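Local coordinates for Non-reducing end beta-L-arabinofuranosidase (Bacteroides thetaiotaomicron, PDB 5MQO), which probably hydrolyses glycosidic bonds in plant pectin, apparently as an aceric acidase of family GH127 in a gut bacterium, at residues A[259-262]-A[263-266]; A[248-251]-A[252-255]; A[308-311]-A[312-316]. All coordinates share one frame; numbering follows the deposited sequence.

Contact 1: residues A[259-262]-A[263-266]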
ATOM      1  N   ARG A 259      24.504   4.902  16.465  1.00 69.77           N
ATOM      2  CA  ARG A 259      25.221   4.394  15.298  1.00 71.41           C
ATOM      3  C   ARG A 259      24.251   4.068  14.132  1.00 67.29           C
ATOM      4  O   ARG A 259      24.602   4.222  12.960  1.00 63.31           O
ATOM      5  CB  ARG A 259      26.065   3.181  15.723  1.00 74.78           C
ATOM      6  CG  ARG A 259      26.977   2.621  14.658  1.00 81.02           C
ATOM      7  CD  ARG A 259      28.248   2.065  15.285  1.00 86.42           C
ATOM      8  NE  ARG A 259      29.092   1.389  14.289  1.00 89.54           N
ATOM      9  CZ  ARG A 259      29.207   0.068  14.126  1.00 90.86           C
ATOM     10  NH1 ARG A 259      28.529  -0.804  14.891  1.00 90.89           N
ATOM     11  NH2 ARG A 259      30.014  -0.394  13.169  1.00 89.72           N
ATOM     12  N   TYR A 260      23.027   3.662  14.469  1.00 63.28           N
ATOM     13  CA  TYR A 260      22.054   3.243  13.467  1.00 63.86           C
ATOM     14  C   TYR A 260      21.410   4.425  12.742  1.00 66.33           C
ATOM     15  O   TYR A 260      21.198   4.385  11.513  1.00 68.33           O
ATOM     16  CB  TYR A 260      20.994   2.336  14.104  1.00 61.95           C
ATOM     17  CG  TYR A 260      21.556   1.072  14.752  1.00 60.90           C
ATOM     18  CD1 TYR A 260      22.819   0.560  14.406  1.00 58.63           C
ATOM     19  CD2 TYR A 260      20.810   0.366  15.688  1.00 59.35           C
ATOM     20  CE1 TYR A 260      23.320  -0.580  14.993  1.00 57.69           C
ATOM     21  CE2 TYR A 260      21.304  -0.796  16.265  1.00 59.60           C
ATOM     22  CZ  TYR A 260      22.567  -1.266  15.912  1.00 58.15           C
ATOM     23  OH  TYR A 260      23.076  -2.423  16.473  1.00 55.61           O
ATOM     24  N   LEU A 261      21.089   5.464  13.503  1.00 65.72           N
ATOM     25  CA  LEU A 261      20.660   6.724  12.937  1.00 64.31           C
ATOM     26  C   LEU A 261      21.780   7.337  12.096  1.00 65.37           C
ATOM     27  O   LEU A 261      21.506   7.845  11.017  1.00 64.99           O
ATOM     28  CB  LEU A 261      20.253   7.677  14.055  1.00 65.28           C
ATOM     29  CG  LEU A 261      19.780   9.080  13.676  1.00 66.75           C
ATOM     30  CD1 LEU A 261      18.595   9.010  12.724  1.00 67.88           C
ATOM     31  CD2 LEU A 261      19.429   9.873  14.926  1.00 65.72           C
ATOM     32  N   GLU A 262      23.028   7.302  12.572  1.00 68.06           N
ATOM     33  CA  GLU A 262      24.143   7.864  11.777  1.00 71.88           C
ATOM     34  C   GLU A 262      24.326   7.132  10.455  1.00 67.86           C
ATOM     35  O   GLU A 262      24.636   7.765   9.445  1.00 66.54           O
ATOM     36  CB  GLU A 262      25.487   7.883  12.531  1.00 77.27           C
ATOM     37  CG  GLU A 262      25.670   9.040  13.517  1.00 85.16           C
ATOM     38  CD  GLU A 262      25.345  10.426  12.944  1.00 89.36           C
ATOM     39  OE1 GLU A 262      25.934  10.804  11.888  1.00 90.73           O
ATOM     40  OE2 GLU A 262      24.486  11.121  13.559  1.00 87.08           O
ATOM     41  N   LEU A 263      24.133   5.812  10.472  1.00 64.02           N
ATOM     42  CA  LEU A 263      24.260   5.008   9.266  1.00 63.39           C
ATOM     43  C   LEU A 263      23.191   5.460   8.271  1.00 63.15           C
ATOM     44  O   LEU A 263      23.495   5.646   7.098  1.00 63.62           O
ATOM     45  CB  LEU A 263      24.150   3.493   9.567  1.00 62.66           C
ATOM     46  CG  LEU A 263      23.816   2.542   8.396  1.00 61.70           C
ATOM     47  CD1 LEU A 263      24.854   2.694   7.308  1.00 62.66           C
ATOM     48  CD2 LEU A 263      23.720   1.082   8.815  1.00 60.75           C
ATOM     49  N   SER A 264      21.964   5.654   8.756  1.00 60.83           N
ATOM     50  CA  SER A 264      20.827   5.961   7.901  1.00 59.90           C
ATOM     51  C   SER A 264      20.931   7.360   7.328  1.00 58.58           C
ATOM     52  O   SER A 264      20.448   7.589   6.228  1.00 59.17           O
ATOM     53  CB  SER A 264      19.483   5.742   8.641  1.00 59.90           C
ATOM     54  OG  SER A 264      19.168   6.805   9.527  1.00 61.59           O
ATOM     55  N   LYS A 265      21.556   8.287   8.056  1.00 59.37           N
ATOM     56  CA  LYS A 265      21.888   9.606   7.494  1.00 61.01           C
ATOM     57  C   LYS A 265      22.937   9.515   6.395  1.00 61.81           C
ATOM     58  O   LYS A 265      22.793  10.154   5.360  1.00 60.60           O
ATOM     59  CB  LYS A 265      22.382  10.560   8.564  1.00 62.40           C
ATOM     60  CG  LYS A 265      21.271  11.156   9.392  1.00 66.14           C
ATOM     61  CD  LYS A 265      21.680  11.445  10.835  1.00 68.75           C
ATOM     62  CE  LYS A 265      22.565  12.680  10.952  1.00 71.07           C
ATOM     63  NZ  LYS A 265      22.717  13.038  12.394  1.00 73.43           N
ATOM     64  N   ASN A 266      23.994   8.739   6.630  1.00 63.03           N
ATOM     65  CA  ASN A 266      25.045   8.553   5.618  1.00 66.06           C
ATOM     66  C   ASN A 266      24.531   7.927   4.324  1.00 64.86           C
ATOM     67  O   ASN A 266      24.879   8.376   3.232  1.00 66.32           O
ATOM     68  CB  ASN A 266      26.232   7.740   6.169  1.00 69.27           C
ATOM     69  CG  ASN A 266      27.027   8.514   7.206  1.00 73.25           C
ATOM     70  OD1 ASN A 266      27.250   9.723   7.065  1.00 77.25           O
ATOM     71  ND2 ASN A 266      27.439   7.833   8.267  1.00 74.77           N
TER

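Contact 2: residues A[248-251]-A[252-255]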
ATOM      1  N   VAL A 248      16.874  -0.020   9.176  1.00 66.52           N
ATOM      2  CA  VAL A 248      17.937   0.581   9.991  1.00 65.09           C
ATOM      3  C   VAL A 248      17.387   1.692  10.898  1.00 62.24           C
ATOM      4  O   VAL A 248      17.771   1.781  12.067  1.00 63.83           O
ATOM      5  CB  VAL A 248      19.170   1.014   9.122  1.00 68.47           C
ATOM      6  CG1 VAL A 248      18.872   2.215   8.258  1.00 72.46           C
ATOM      7  CG2 VAL A 248      20.372   1.361   9.980  1.00 70.77           C
ATOM      8  N   VAL A 249      16.468   2.513  10.391  1.00 60.46           N
ATOM      9  CA  VAL A 249      15.789   3.517  11.236  1.00 57.94           C
ATOM     10  C   VAL A 249      14.850   2.816  12.232  1.00 57.25           C
ATOM     11  O   VAL A 249      14.691   3.246  13.391  1.00 54.68           O
ATOM     12  CB  VAL A 249      14.992   4.544  10.408  1.00 57.14           C
ATOM     13  CG1 VAL A 249      14.202   5.495  11.309  1.00 57.81           C
ATOM     14  CG2 VAL A 249      15.921   5.362   9.529  1.00 57.28           C
ATOM     15  N   GLU A 250      14.230   1.733  11.799  1.00 55.13           N
ATOM     16  CA  GLU A 250      13.394   1.006  12.728  1.00 56.92           C
ATOM     17  C   GLU A 250      14.248   0.333  13.829  1.00 57.07           C
ATOM     18  O   GLU A 250      13.799   0.179  14.952  1.00 54.48           O
ATOM     19  CB  GLU A 250      12.492   0.019  11.997  1.00 56.11           C
ATOM     20  CG  GLU A 250      11.231  -0.340  12.754  1.00 57.48           C
ATOM     21  CD  GLU A 250      10.367   0.858  13.123  1.00 60.07           C
ATOM     22  OE1 GLU A 250       9.770   0.832  14.238  1.00 59.74           O
ATOM     23  OE2 GLU A 250      10.262   1.806  12.299  1.00 62.97           O
ATOM     24  N   MET A 251      15.484  -0.026  13.516  1.00 58.86           N
ATOM     25  CA  MET A 251      16.371  -0.562  14.538  1.00 59.68           C
ATOM     26  C   MET A 251      16.854   0.477  15.504  1.00 58.39           C
ATOM     27  O   MET A 251      16.998   0.171  16.693  1.00 57.68           O
ATOM     28  CB  MET A 251      17.560  -1.271  13.935  1.00 62.94           C
ATOM     29  CG  MET A 251      17.283  -2.746  13.764  1.00 66.10           C
ATOM     30  SD  MET A 251      17.411  -3.582  15.349  1.00 70.60           S
ATOM     31  CE  MET A 251      17.001  -5.203  14.750  1.00 71.10           C
ATOM     32  N   TYR A 252      17.105   1.693  15.020  1.00 56.99           N
ATOM     33  CA  TYR A 252      17.425   2.810  15.935  1.00 58.02           C
ATOM     34  C   TYR A 252      16.253   3.066  16.867  1.00 56.28           C
ATOM     35  O   TYR A 252      16.414   3.104  18.071  1.00 57.21           O
ATOM     36  CB  TYR A 252      17.765   4.079  15.173  1.00 58.56           C
ATOM     37  CG  TYR A 252      17.731   5.347  15.990  1.00 58.92           C
ATOM     38  CD1 TYR A 252      18.717   5.636  16.941  1.00 59.85           C
ATOM     39  CD2 TYR A 252      16.726   6.286  15.782  1.00 60.40           C
ATOM     40  CE1 TYR A 252      18.686   6.826  17.675  1.00 60.40           C
ATOM     41  CE2 TYR A 252      16.680   7.474  16.503  1.00 62.18           C
ATOM     42  CZ  TYR A 252      17.654   7.746  17.453  1.00 61.92           C
ATOM     43  OH  TYR A 252      17.562   8.948  18.130  1.00 62.41           O
ATOM     44  N   ARG A 253      15.069   3.196  16.286  1.00 55.00           N
ATOM     45  CA  ARG A 253      13.826   3.214  17.050  1.00 54.13           C
ATOM     46  C   ARG A 253      13.709   2.129  18.097  1.00 54.11           C
ATOM     47  O   ARG A 253      13.266   2.415  19.197  1.00 55.59           O
ATOM     48  CB  ARG A 253      12.607   3.136  16.125  1.00 53.88           C
ATOM     49  CG  ARG A 253      12.333   4.477  15.451  1.00 53.16           C
ATOM     50  CD  ARG A 253      11.426   4.348  14.269  1.00 50.83           C
ATOM     51  NE  ARG A 253      11.353   5.607  13.558  1.00 50.11           N
ATOM     52  CZ  ARG A 253      10.732   5.751  12.389  1.00 49.85           C
ATOM     53  NH1 ARG A 253      10.112   4.715  11.829  1.00 50.45           N
ATOM     54  NH2 ARG A 253      10.710   6.938  11.782  1.00 48.14           N
ATOM     55  N   ALA A 254      14.099   0.908  17.757  1.00 53.82           N
ATOM     56  CA  ALA A 254      13.999  -0.214  18.683  1.00 54.81           C
ATOM     57  C   ALA A 254      15.125  -0.346  19.718  1.00 57.31           C
ATOM     58  O   ALA A 254      14.930  -1.029  20.718  1.00 57.96           O
ATOM     59  CB  ALA A 254      13.868  -1.507  17.919  1.00 53.76           C
ATOM     60  N   THR A 255      16.287   0.266  19.489  1.00 57.84           N
ATOM     61  CA  THR A 255      17.442   0.087  20.386  1.00 58.70           C
ATOM     62  C   THR A 255      17.997   1.351  21.020  1.00 61.53           C
ATOM     63  O   THR A 255      18.684   1.254  22.020  1.00 64.50           O
ATOM     64  CB  THR A 255      18.625  -0.542  19.634  1.00 59.67           C
ATOM     65  OG1 THR A 255      18.986   0.290  18.516  1.00 58.58           O
ATOM     66  CG2 THR A 255      18.290  -1.959  19.163  1.00 59.55           C
TER

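Contact 3: residues A[308-311]-A[312-316]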
ATOM      1  N   ALA A 308      11.708   9.773   4.784  1.00 47.56           N
ATOM      2  CA  ALA A 308      10.706  10.286   5.695  1.00 46.96           C
ATOM      3  C   ALA A 308      10.967   9.782   7.081  1.00 48.06           C
ATOM      4  O   ALA A 308      10.844  10.520   8.051  1.00 46.91           O
ATOM      5  CB  ALA A 308       9.329   9.882   5.256  1.00 46.68           C
ATOM      6  N   ASP A 309      11.353   8.517   7.159  1.00 50.85           N
ATOM      7  CA  ASP A 309      11.806   7.924   8.418  1.00 50.81           C
ATOM      8  C   ASP A 309      13.036   8.625   9.025  1.00 51.68           C
ATOM      9  O   ASP A 309      13.074   8.871  10.232  1.00 53.12           O
ATOM     10  CB  ASP A 309      12.038   6.413   8.248  1.00 50.14           C
ATOM     11  CG  ASP A 309      10.813   5.599   8.588  1.00 50.02           C
ATOM     12  OD1 ASP A 309       9.962   6.106   9.351  1.00 47.57           O
ATOM     13  OD2 ASP A 309      10.714   4.445   8.119  1.00 51.61           O
ATOM     14  N   VAL A 310      14.016   8.993   8.204  1.00 53.36           N
ATOM     15  CA  VAL A 310      15.146   9.793   8.709  1.00 53.06           C
ATOM     16  C   VAL A 310      14.664  11.163   9.131  1.00 54.35           C
ATOM     17  O   VAL A 310      15.041  11.628  10.217  1.00 55.22           O
ATOM     18  CB  VAL A 310      16.312   9.901   7.711  1.00 52.77           C
ATOM     19  CG1 VAL A 310      17.353  10.943   8.170  1.00 51.84           C
ATOM     20  CG2 VAL A 310      16.941   8.516   7.539  1.00 52.95           C
ATOM     21  N   TYR A 311      13.790  11.780   8.325  1.00 54.92           N
ATOM     22  CA  TYR A 311      13.235  13.089   8.692  1.00 54.52           C
ATOM     23  C   TYR A 311      12.537  13.043  10.056  1.00 53.65           C
ATOM     24  O   TYR A 311      12.694  13.956  10.856  1.00 53.95           O
ATOM     25  CB  TYR A 311      12.294  13.659   7.627  1.00 55.48           C
ATOM     26  CG  TYR A 311      11.676  14.918   8.136  1.00 57.44           C
ATOM     27  CD1 TYR A 311      12.379  16.126   8.102  1.00 59.37           C
ATOM     28  CD2 TYR A 311      10.430  14.889   8.774  1.00 58.43           C
ATOM     29  CE1 TYR A 311      11.826  17.289   8.638  1.00 61.30           C
ATOM     30  CE2 TYR A 311       9.871  16.035   9.306  1.00 59.65           C
ATOM     31  CZ  TYR A 311      10.560  17.220   9.235  1.00 62.22           C
ATOM     32  OH  TYR A 311       9.950  18.298   9.786  1.00 66.11           O
ATOM     33  N   ALA A 312      11.790  11.972  10.322  1.00 53.55           N
ATOM     34  CA  ALA A 312      11.101  11.810  11.609  1.00 54.73           C
ATOM     35  C   ALA A 312      12.027  11.980  12.810  1.00 54.84           C
ATOM     36  O   ALA A 312      11.590  12.439  13.859  1.00 52.09           O
ATOM     37  CB  ALA A 312      10.439  10.447  11.691  1.00 53.90           C
ATOM     38  N   GLU A 313      13.285  11.573  12.627  1.00 54.79           N
ATOM     39  CA  GLU A 313      14.297  11.597  13.663  1.00 55.09           C
ATOM     40  C   GLU A 313      15.135  12.859  13.636  1.00 54.20           C
ATOM     41  O   GLU A 313      15.442  13.366  14.700  1.00 55.50           O
ATOM     42  CB  GLU A 313      15.221  10.353  13.559  1.00 55.69           C
ATOM     43  CG  GLU A 313      14.492   9.012  13.415  1.00 54.84           C
ATOM     44  CD  GLU A 313      13.464   8.741  14.516  1.00 56.74           C
ATOM     45  OE1 GLU A 313      13.660   9.224  15.679  1.00 57.76           O
ATOM     46  OE2 GLU A 313      12.462   8.021  14.229  1.00 55.86           O
ATOM     47  N   THR A 314      15.514  13.358  12.453  1.00 53.34           N
ATOM     48  CA  THR A 314      16.472  14.511  12.336  1.00 53.58           C
ATOM     49  C   THR A 314      15.882  15.937  12.217  1.00 54.16           C
ATOM     50  O   THR A 314      16.584  16.927  12.473  1.00 52.79           O
ATOM     51  CB  THR A 314      17.458  14.334  11.136  1.00 53.67           C
ATOM     52  OG1 THR A 314      16.771  14.504   9.881  1.00 51.80           O
ATOM     53  CG2 THR A 314      18.161  12.962  11.184  1.00 52.88           C
ATOM     54  N   GLY A 315      14.626  16.038  11.768  1.00 56.20           N
ATOM     55  CA  GLY A 315      13.951  17.318  11.556  1.00 55.92           C
ATOM     56  C   GLY A 315      14.597  18.228  10.542  1.00 57.27           C
ATOM     57  O   GLY A 315      14.352  19.422  10.570  1.00 61.72           O
ATOM     58  N   GLU A 316      15.400  17.674   9.628  1.00 58.23           N
ATOM     59  CA  GLU A 316      16.097  18.462   8.599  1.00 56.82           C
ATOM     60  C   GLU A 316      15.093  18.934   7.573  1.00 56.94           C
ATOM     61  O   GLU A 316      14.636  18.169   6.756  1.00 56.31           O
ATOM     62  CB  GLU A 316      17.199  17.637   7.919  1.00 55.73           C
ATOM     63  CG  GLU A 316      18.185  18.466   7.062  1.00 56.63           C
ATOM     64  CD  GLU A 316      19.047  17.600   6.145  1.00 55.47           C
ATOM     65  OE1 GLU A 316      18.951  16.356   6.315  1.00 54.56           O
ATOM     66  OE2 GLU A 316      19.794  18.140   5.276  1.00 52.92           O
TER

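Contact 1: residues A[259-262]-A[263-266]
Glu262 and Lys265 both start with CG anti to the carbonyl carbon (chi1 -80° and -79°), and each chain then folds, Glu262 at chi2 and Lys265 at chi2 and chi3, until their charged ends meet. Lys265 NZ reaches Glu262 OE2 at 2.9 Å, arriving on the syn side of the oxygen and 24° out of the carboxylate plane; the other oxygen, OE1, stays 3.9 Å from NZ. This i to i+3 salt bridge lies on the partly exposed side of helix 258-270, one of the consecutive helices of the GH127 catalytic domain. Ahead of the ammonium, Lys265 CD passes obliquely by Leu261 CG at 4.2 Å, leaving the aliphatic part of the lysine against the leucine.

On the buried side the hydroxyl of Ser264 turns back into its own helix: OG donates to Leu261 O at 3.0 Å, and the same carbonyl takes the backbone Lys265 N. Two donors thus satisfy Leu261 O, and Ser264 OG has a polar partner where Val249 and Val310 of the adjoining helices press on it, Val248 packing on the CB side. Tyr260 and Arg259 face helix 212-230, where Tyr260 OH bonds to Asp222 and Arg259 NE pairs with Glu229.

Contact 2: residues A[248-251]-A[252-255]
Arg253 NH1 donates to Glu250 OE2 at 3.0 Å, a salt bridge in which the oxygen lies at the edge of the guanidinium, near its plane. The N-H points at the acceptor with an angle of 153° and meets it on the syn side, while the carboxylate and guanidinium planes stand 69° apart. Over one face of the same guanidinium sits Val249 CG1, 3.6 Å from Arg253 CZ and shifted toward the rim. That methyl is brought there by chi1 of 175°, which sets CG1 opposite the backbone N. All this happens within the last two turns of helix 243-255 in the catalytic domain. At its C-terminal end, Thr255 OG1 bonds back to Met251 O at 2.7 Å, whereas the bond from Thr255 N to that carbonyl is weak.

Farther out, Arg253 NE pairs with Glu313 and NH2 with Asp309, both on helix 297-314, and Glu250 OE1 is taken by Arg206 and by the backbone of Asp27. A leucine in place of Arg253 would probably leave Glu250 OE2, Glu313 and Asp309 without this shared positive mate and Val249 CG1 without the flat group it packs on. Met251 packs on Phe214, Ala217 and Thr221 of helix 212-230.

Contact 3: residues A[308-311]-A[312-316]
The C-terminal end of helix 297-314 is the site of this contact: helical geometry runs through Thr314, and Gly315 leaves it with a positive phi of 61°. Tyr311 O receives Gly315 N at 3.0 Å, which carries the i to i+4 pattern one residue past the helix. One turn back, Val310 O takes two backbone donors. Thr314 N lies at 2.9 Å from it, nearly in line with the C=O bond, and Glu313 N at 3.0 Å, well above the carbonyl plane. The hydroxyl of Thr314 adds only a weak bond to Val310 O.

Beside these bonds the side chains pack along the helix. Thr314 CG2 meets Val310 CG1 at 3.7 Å; the valine methyl comes forward because it is anti to its own N (chi1 170°), and the threonine methyl is anti to its carbonyl carbon. Tyr311, its CG also anti to the backbone N, sends its ring toward the exit of the chain: its CD1 lies 3.3 Å from Glu316 O, which approaches at the ring edge, and CE1 is 3.5 Å from Gly315 C. The ring edge thus meets the backbone where it turns away, and it also touches Met320 of helix 317-333 and Val398 of helix 382-399.

Asp309 and Glu313, a turn apart, hold their nearest carboxylate oxygens, OD1 and OE2, 5.8 Å from each other. Two like charges so near would probably repel mildly, but Arg253 bridges both carboxylates and Arg394 joins Asp309, while Ser31 hydrogen-bonds Glu313; the arginines probably offset the repulsion and favour the ionised forms.

Overall arrangement
Three helices of the catalytic domain, 243-255, 258-270 and 297-314, carry the contacts and pack against one another. Contacts 2 and 3, with centres about 13 Å apart, are joined by charge: Arg253 NH2 lies 2.7 Å from Asp309 OD1 and Arg253 NE 2.7 Å from Glu313 OE2. Contact 1 joins its neighbours without charge. Its centre is about 10 Å from that of contact 2, where Leu263 CD2 meets Val248 CG2 at 3.6 Å, and about 11 Å from that of contact 3, where Ser264 OG touches Val310 CG2 at 3.4 Å. All three lie 21 to 26 Å from the centre of the chain, on the same side of it.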